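PDB 3WGQ: meso-diaminopimelate dehydrogenase from Clostridium tetani, which catalyses the reversible NADP-dependent oxidative deamination of meso-2,6-diaminopimelate at its D-centre, giving L-2-amino-6-oxopimelate and ammonia. Local coordinates for the interface of chains A and B. Numbering follows the deposited sequence. Chains: chain A/B, Meso-diaminopimelate dehydrogenase.

The interface of chains A and B. Residues chain A 289, 310-311, 313-314, 321, 325; chain B 133, 137.
B:Leu133 projects from helix 123-138 of one subunit into a groove formed by the C-terminal segment of the other, A:Phe310, A:Ser311, A:Ser314, A:Leu321 and A:Leu325, in a two-fold symmetric contact between copies of meso-diaminopimelate dehydrogenase. The family is generally dimeric, so this pairing is likely the physiological one, and the patch recurs with the chains exchanged.

Apolar packing dominates, and B:Leu133 loses 67 Å² of surface to the partner. Its CG lies anti to the backbone N (chi1 179°), carrying the branch point into the groove; with chi2 at 52° the two methyls part towards different walls. CD2 faces the 3-10 helix 310-313, lying 3.7 Å from A:Phe310 CB; the phenyl ring itself turns away, and the backbone carbonyl and CB of A:Phe310 do the touching. CD1 meets A:Leu321 CD2 at 3.8 Å, the two leucine side chains crossing at about a right angle. Next to A:Leu321, across the side chain from A:Phe310, the CD1 methyl of A:Leu325 presses against B:Leu133 CA at 3.5 Å, tighter than usual van der Waals contact, so packing here reaches the helix backbone.

One turn further along, B:Ser137 rests on A:Leu313 and A:Ser314, its CB 3.7 Å from A:Leu313 CB. Its OG lies in van der Waals contact 3.7 Å from A:Ser314 CB.

Hydrogen bonds within each subunit may hold these side chains in place. B:Ser137 OG, placed beside its backbone N (chi1 -71°), bonds back to B:Leu133 O at 2.9 Å, approaching from above the carbonyl plane. In chain A, A:Arg289 NE of helix 276-296 bonds A:Leu313 O at 3.1 Å, also from above that carbonyl's plane, tying the end of the 3-10 helix to the long helix behind B:Ser137's contact surface.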
# COMPACT_ATOMS: atom_id res chain seq x y z
N ARG A 289 -16.42 3.14 -7.27
CA ARG A 289 -16.34 2.35 -8.49
C ARG A 289 -16.33 0.87 -8.09
O ARG A 289 -17.06 0.06 -8.65
CB ARG A 289 -15.07 2.73 -9.28
CG ARG A 289 -14.85 1.98 -10.60
CD ARG A 289 -14.14 2.89 -11.61
NE ARG A 289 -13.07 3.62 -10.96
CZ ARG A 289 -12.76 4.90 -11.17
NH1 ARG A 289 -13.44 5.63 -12.04
NH2 ARG A 289 -11.77 5.45 -10.48
N PHE A 310 -7.55 -4.46 -5.19
CA PHE A 310 -7.20 -3.18 -5.81
C PHE A 310 -7.69 -3.03 -7.24
O PHE A 310 -7.94 -1.91 -7.69
CB PHE A 310 -5.69 -2.94 -5.75
CG PHE A 310 -5.21 -2.42 -4.42
CD1 PHE A 310 -6.05 -2.40 -3.31
CD2 PHE A 310 -3.89 -2.00 -4.27
CE1 PHE A 310 -5.59 -1.96 -2.07
CE2 PHE A 310 -3.42 -1.56 -3.03
CZ PHE A 310 -4.27 -1.55 -1.93
N SER A 311 -7.84 -4.13 -7.96
CA SER A 311 -8.32 -4.06 -9.34
C SER A 311 -9.71 -3.44 -9.43
O SER A 311 -10.09 -2.86 -10.45
CB SER A 311 -8.35 -5.46 -9.97
OG SER A 311 -9.23 -6.31 -9.25
N LEU A 313 -10.77 -0.88 -8.03
CA LEU A 313 -10.68 0.58 -8.01
C LEU A 313 -10.44 1.19 -9.39
O LEU A 313 -10.62 2.39 -9.58
CB LEU A 313 -9.54 1.02 -7.09
CG LEU A 313 -9.62 0.58 -5.63
CD1 LEU A 313 -8.33 0.99 -4.91
CD2 LEU A 313 -10.82 1.20 -4.97
N SER A 314 -10.04 0.38 -10.36
CA SER A 314 -9.75 0.92 -11.68
C SER A 314 -10.79 0.62 -12.76
O SER A 314 -11.40 -0.44 -12.76
CB SER A 314 -8.39 0.40 -12.16
OG SER A 314 -8.15 0.78 -13.51
N LEU A 321 -4.55 -3.90 -16.95
CA LEU A 321 -3.78 -3.74 -15.73
C LEU A 321 -2.56 -4.66 -15.70
O LEU A 321 -1.46 -4.22 -15.35
CB LEU A 321 -4.67 -4.00 -14.50
CG LEU A 321 -5.89 -3.10 -14.28
CD1 LEU A 321 -6.58 -3.50 -12.99
CD2 LEU A 321 -5.49 -1.64 -14.23
N LEU A 325 0.55 -2.37 -15.50
CA LEU A 325 1.09 -2.17 -14.16
C LEU A 325 1.71 -3.34 -13.41
O LEU A 325 2.40 -3.13 -12.41
CB LEU A 325 -0.02 -1.61 -13.26
CG LEU A 325 -0.71 -0.32 -13.69
CD1 LEU A 325 -1.80 -0.00 -12.69
CD2 LEU A 325 0.31 0.81 -13.76
N LEU B 133 -1.01 0.61 -9.11
CA LEU B 133 -2.45 0.56 -9.34
C LEU B 133 -3.20 1.48 -8.38
O LEU B 133 -4.04 2.27 -8.79
CB LEU B 133 -2.97 -0.87 -9.18
CG LEU B 133 -4.48 -1.06 -9.37
CD1 LEU B 133 -4.93 -0.45 -10.69
CD2 LEU B 133 -4.83 -2.55 -9.33
N SER B 137 -5.36 4.89 -9.40
CA SER B 137 -6.79 4.72 -9.14
C SER B 137 -7.30 5.85 -8.23
O SER B 137 -8.35 6.43 -8.47
CB SER B 137 -7.06 3.38 -8.47
OG SER B 137 -6.87 2.32 -9.39